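Local atomic coordinates of anthrone oxidase-like protein (Streptomyces ambofaciens, PDB entry 5F9P), a protein that probably acts as a monooxygenase that cleaves a carbon-carbon bond, opening ring B during the biosynthesis of atypical angucyclines. Residues I61-G66 with E70-G75; Y122-V127 with Q184-Y189. All coordinates share one frame; numbering follows the deposited sequence.

Contact 1: residues I61-G66 with E70-G75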
# COMPACT_ATOMS: atom_id res chain seq x y z
N ILE A 61 -6.02 -2.80 2.55
CA ILE A 61 -7.30 -3.19 3.16
C ILE A 61 -8.26 -2.01 3.33
O ILE A 61 -7.86 -0.94 3.80
CB ILE A 61 -7.09 -3.85 4.53
CG1 ILE A 61 -6.06 -4.99 4.42
CG2 ILE A 61 -8.42 -4.34 5.13
CD1 ILE A 61 -5.69 -5.64 5.75
N GLN A 62 -9.53 -2.22 2.97
CA GLN A 62 -10.55 -1.20 3.15
C GLN A 62 -11.51 -1.53 4.29
O GLN A 62 -12.03 -2.65 4.37
CB GLN A 62 -11.32 -1.00 1.84
CG GLN A 62 -10.43 -0.50 0.73
CD GLN A 62 -11.15 -0.40 -0.59
OE1 GLN A 62 -11.91 -1.29 -0.97
NE2 GLN A 62 -10.92 0.70 -1.31
N TRP A 63 -11.72 -0.56 5.18
CA TRP A 63 -12.55 -0.73 6.37
C TRP A 63 -13.56 0.42 6.43
O TRP A 63 -13.22 1.56 6.15
CB TRP A 63 -11.69 -0.70 7.65
CG TRP A 63 -10.98 -1.97 7.99
CD1 TRP A 63 -9.69 -2.30 7.68
CD2 TRP A 63 -11.51 -3.09 8.71
NE1 TRP A 63 -9.39 -3.54 8.16
CE2 TRP A 63 -10.49 -4.06 8.80
CE3 TRP A 63 -12.76 -3.37 9.30
CZ2 TRP A 63 -10.66 -5.28 9.44
CZ3 TRP A 63 -12.93 -4.59 9.93
CH2 TRP A 63 -11.89 -5.53 10.00
N ARG A 64 -14.81 0.12 6.79
CA ARG A 64 -15.84 1.15 6.88
C ARG A 64 -15.42 2.27 7.85
O ARG A 64 -15.55 3.44 7.55
CB ARG A 64 -17.17 0.54 7.30
CG ARG A 64 -18.31 1.52 7.36
CD ARG A 64 -19.60 0.84 7.81
NE ARG A 64 -19.42 0.06 9.03
CZ ARG A 64 -20.36 -0.72 9.57
NH1 ARG A 64 -21.55 -0.82 8.99
NH2 ARG A 64 -20.10 -1.40 10.68
N SER A 65 -14.87 1.89 9.01
CA SER A 65 -14.46 2.87 10.02
C SER A 65 -13.41 2.28 10.97
O SER A 65 -13.25 1.05 11.05
CB SER A 65 -15.67 3.31 10.85
OG SER A 65 -16.12 2.22 11.64
N GLY A 66 -12.70 3.15 11.70
CA GLY A 66 -11.71 2.70 12.66
C GLY A 66 -12.31 1.84 13.76
O GLY A 66 -11.67 0.93 14.28
N GLU A 70 -10.89 -1.75 15.00
CA GLU A 70 -10.48 -2.02 16.37
C GLU A 70 -11.13 -3.29 16.92
O GLU A 70 -10.52 -4.03 17.69
CB GLU A 70 -10.79 -0.81 17.27
CG GLU A 70 -9.90 0.39 17.00
CD GLU A 70 -8.42 0.07 17.16
OE1 GLU A 70 -8.10 -0.93 17.84
OE2 GLU A 70 -7.57 0.81 16.60
N LYS A 71 -12.37 -3.53 16.51
CA LYS A 71 -13.07 -4.76 16.88
C LYS A 71 -12.29 -5.96 16.39
O LYS A 71 -12.17 -6.96 17.10
CB LYS A 71 -14.48 -4.76 16.28
CG LYS A 71 -15.51 -5.62 17.01
CD LYS A 71 -16.92 -5.12 16.71
CE LYS A 71 -17.09 -3.65 17.13
NZ LYS A 71 -18.23 -2.95 16.46
N ARG A 72 -11.74 -5.87 15.19
CA ARG A 72 -10.89 -6.94 14.70
C ARG A 72 -9.62 -7.10 15.54
O ARG A 72 -9.22 -8.22 15.87
CB ARG A 72 -10.53 -6.72 13.24
CG ARG A 72 -9.29 -7.51 12.84
CD ARG A 72 -9.12 -7.48 11.36
NE ARG A 72 -7.82 -7.99 10.95
CZ ARG A 72 -7.35 -9.18 11.29
NH1 ARG A 72 -8.07 -9.98 12.07
NH2 ARG A 72 -6.16 -9.57 10.85
N TYR A 73 -8.99 -5.98 15.88
CA TYR A 73 -7.77 -5.99 16.68
C TYR A 73 -8.03 -6.60 18.05
O TYR A 73 -7.13 -7.13 18.69
CB TYR A 73 -7.21 -4.58 16.86
CG TYR A 73 -6.49 -4.00 15.67
CD1 TYR A 73 -6.06 -4.80 14.61
CD2 TYR A 73 -6.23 -2.64 15.60
CE1 TYR A 73 -5.39 -4.25 13.52
CE2 TYR A 73 -5.57 -2.08 14.52
CZ TYR A 73 -5.15 -2.89 13.48
OH TYR A 73 -4.48 -2.32 12.41
N ALA A 74 -9.28 -6.51 18.51
CA ALA A 74 -9.62 -7.02 19.84
C ALA A 74 -9.98 -8.50 19.80
O ALA A 74 -10.11 -9.13 20.85
CB ALA A 74 -10.77 -6.20 20.44
N GLY A 75 -10.13 -9.05 18.60
CA GLY A 75 -10.44 -10.46 18.43
C GLY A 75 -9.31 -11.37 18.91
O GLY A 75 -8.14 -10.99 18.85
O HOH W 1 -6.68 -5.33 9.02
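The indole of Trp-63 and the side chain of Arg-72 meet at the rim of the ring rather than over a face: Arg-72 CD lies near the ring plane, 3.3 Å from Trp-63 CZ2, and CB of the same arginine reaches Trp-63 CH2 at 3.7 Å. The guanidinium is turned almost parallel to the indole, the planes 7° apart, yet it does not stack on it; Trp-63 CZ2 lies at the guanidinium edge. Trp-43 meets the same indole edge-to-face. Arginine suits this place because its methylene chain, extended from CG to NE, gives the benzo edge an apolar neighbour while its charged end runs on past the ring. With CG anti to the backbone N (chi1 160°), that chain is carried off the helix and crosses the tryptophan side chain at about a right angle. A water in the guanidinium plane accepts weak hydrogen bonds from Trp-63 NE1 (3.4 Å) and Arg-72 NE (3.5 Å), a loose bridge between two N-H groups.

After Trp-63 the chain turns into helix 66-74. Glu-70 N donates to Gly-66 O at 2.9 Å, with an N-H...O angle of 156°, and Glu-70 CG rests 3.3 Å from the same oxygen. Ser-65, at the N-cap, suits the helix start because its short hydroxyl can turn back to cap a backbone N; its OG also makes a weak hydrogen bond to Asp-68. The whole is a strand-to-helix turn: strand 56-63 of the barrel ends, and an i to i+4 bond at the start of the capped helix accompanies the turn, which brings Arg-72 beside Trp-63, the last residue of the strand.

Contact 2: residues Y122-V127 with Q184-Y189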
# COMPACT_ATOMS: atom_id res chain seq x y z
N TYR A 122 2.32 -3.67 -12.20
CA TYR A 122 3.57 -3.63 -11.43
C TYR A 122 3.42 -2.51 -10.39
O TYR A 122 3.24 -1.34 -10.74
CB TYR A 122 4.80 -3.40 -12.32
CG TYR A 122 6.11 -3.64 -11.60
CD1 TYR A 122 6.57 -4.93 -11.37
CD2 TYR A 122 6.88 -2.58 -11.11
CE1 TYR A 122 7.75 -5.17 -10.70
CE2 TYR A 122 8.06 -2.81 -10.43
CZ TYR A 122 8.50 -4.11 -10.24
OH TYR A 122 9.67 -4.37 -9.56
N THR A 123 3.46 -2.89 -9.12
CA THR A 123 3.04 -1.97 -8.06
C THR A 123 4.23 -1.47 -7.27
O THR A 123 5.08 -2.25 -6.82
CB THR A 123 1.99 -2.63 -7.14
OG1 THR A 123 0.80 -2.92 -7.90
CG2 THR A 123 1.61 -1.71 -5.96
N VAL A 124 4.28 -0.16 -7.11
CA VAL A 124 5.43 0.50 -6.49
C VAL A 124 5.00 1.26 -5.23
O VAL A 124 4.07 2.06 -5.26
CB VAL A 124 6.11 1.45 -7.51
CG1 VAL A 124 7.32 2.17 -6.89
CG2 VAL A 124 6.52 0.67 -8.74
N PHE A 125 5.68 0.98 -4.12
CA PHE A 125 5.24 1.43 -2.80
C PHE A 125 6.38 2.10 -2.02
O PHE A 125 7.50 1.60 -1.99
CB PHE A 125 4.72 0.22 -2.02
CG PHE A 125 4.37 0.51 -0.59
CD1 PHE A 125 3.21 1.19 -0.28
CD2 PHE A 125 5.20 0.10 0.43
CE1 PHE A 125 2.88 1.45 1.04
CE2 PHE A 125 4.88 0.35 1.74
CZ PHE A 125 3.72 1.04 2.05
N THR A 126 6.07 3.24 -1.39
CA THR A 126 7.00 3.91 -0.49
C THR A 126 6.23 4.53 0.66
O THR A 126 5.24 5.22 0.45
CB THR A 126 7.80 5.04 -1.19
OG1 THR A 126 8.52 4.51 -2.31
CG2 THR A 126 8.79 5.67 -0.21
N VAL A 127 6.70 4.28 1.87
CA VAL A 127 6.18 5.00 3.03
C VAL A 127 7.27 5.96 3.50
O VAL A 127 8.39 5.53 3.79
CB VAL A 127 5.76 4.05 4.18
CG1 VAL A 127 6.84 3.03 4.44
CG2 VAL A 127 5.46 4.85 5.45
N GLN A 184 9.82 -3.14 -16.21
CA GLN A 184 10.69 -2.44 -17.16
C GLN A 184 10.31 -0.97 -17.31
O GLN A 184 11.16 -0.11 -17.27
CB GLN A 184 10.69 -3.15 -18.52
CG GLN A 184 11.42 -4.51 -18.51
CD GLN A 184 10.71 -5.61 -17.68
OE1 GLN A 184 9.47 -5.72 -17.67
NE2 GLN A 184 11.51 -6.43 -16.99
N ALA A 185 9.02 -0.70 -17.49
CA ALA A 185 8.54 0.67 -17.57
C ALA A 185 8.83 1.45 -16.28
O ALA A 185 9.21 2.63 -16.32
CB ALA A 185 7.04 0.68 -17.87
N TRP A 186 8.65 0.81 -15.13
CA TRP A 186 8.93 1.48 -13.86
C TRP A 186 10.40 1.85 -13.73
O TRP A 186 10.74 2.99 -13.39
CB TRP A 186 8.48 0.62 -12.66
CG TRP A 186 9.23 0.92 -11.37
CD1 TRP A 186 10.07 0.08 -10.69
CD2 TRP A 186 9.22 2.16 -10.63
NE1 TRP A 186 10.56 0.71 -9.57
CE2 TRP A 186 10.06 1.99 -9.51
CE3 TRP A 186 8.57 3.39 -10.81
CZ2 TRP A 186 10.28 3.00 -8.57
CZ3 TRP A 186 8.80 4.40 -9.86
CH2 TRP A 186 9.64 4.19 -8.77
N GLU A 187 11.29 0.89 -13.98
CA GLU A 187 12.71 1.11 -13.74
C GLU A 187 13.28 2.12 -14.74
O GLU A 187 14.19 2.88 -14.41
CB GLU A 187 13.47 -0.21 -13.75
CG GLU A 187 12.97 -1.16 -12.67
CD GLU A 187 13.75 -2.45 -12.62
OE1 GLU A 187 14.31 -2.85 -13.66
OE2 GLU A 187 13.81 -3.07 -11.54
N ALA A 188 12.73 2.15 -15.95
CA ALA A 188 13.10 3.18 -16.92
C ALA A 188 12.83 4.57 -16.35
O ALA A 188 13.68 5.45 -16.43
CB ALA A 188 12.38 2.98 -18.24
N TYR A 189 11.64 4.76 -15.79
CA TYR A 189 11.32 6.02 -15.13
C TYR A 189 12.17 6.26 -13.89
O TYR A 189 12.81 7.30 -13.75
CB TYR A 189 9.83 6.09 -14.75
CG TYR A 189 9.50 7.29 -13.88
CD1 TYR A 189 9.42 8.57 -14.42
CD2 TYR A 189 9.28 7.14 -12.51
CE1 TYR A 189 9.12 9.67 -13.62
CE2 TYR A 189 9.00 8.24 -11.70
CZ TYR A 189 8.92 9.50 -12.26
OH TYR A 189 8.64 10.58 -11.46
O HOH W 2 11.60 -2.71 -9.77
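Trp-186 is the residue of the helical segment that meets strand 122-127, where it lies against Val-124 and Tyr-122. Its CG stands anti to the backbone N (chi1 155°), which sends the indole from the helix toward the strand, and Val-124 points back from the opposite direction. Both valine methyls sit over one indole face: CG1 is 3.6 Å from the centroid of the six-membered ring and 18° off its normal, a CH-pi contact, while CG2 is 3.6 Å from Trp-186 CD2. A beta-branched residue suits this place, since its two methyls spread across the fused rings. Tyr-122 brings its ring edge instead, with CE2 3.5 Å from Trp-186 CD1; the two rings are inclined at 31° and meet obliquely.

The next residue, Glu-187, adds a polar link through water, which accepts from Tyr-122 OH at 2.6 Å and donates to Glu-187 OE2 at 2.9 Å beside the indole edge. The tyrosine hydroxyl is also hydrogen-bonded to Thr-220, and the glutamate is paired with Lys-183 in a salt bridge. At the end of the segment, Tyr-189 has its ring edge at Trp-186 CZ3, and Trp-180 meets both rings.

A glycerol, probably from the crystallisation liquor, lies about 3 Å from the Trp-186 side chain; such molecules often mark pockets, but this alone does not show a substrate site. Helix 183-190 thus packs through Trp-186 on strand 122-130, helix-on-sheet packing within the ferredoxin-like alpha+beta fold of the antibiotic biosynthesis monooxygenase family.

In the fold
After the short strand 2-3 the chain lays down strand 10-17, helix 21-37 and strands 43-51 and 56-63, and contact 1 then closes a very short loop, with three helical residues between its segments. Only after strand 92-105 does contact 2 open, on strand 122-130; it closes a much longer loop, 56 residues between its segments, that passes through helix 135-142 and strands 155-167 and 172-180. The two are in series, neither nested nor crossed. Their centres lie 30 Å apart on opposite sides of the chain's centre, yet both reach the same eight-stranded barrel, of the dimeric alpha-beta barrel clan but here closed within a single chain: contact 1 ties helix 66-74 to strand 56-63, contact 2 helix 183-190 to strand 122-130.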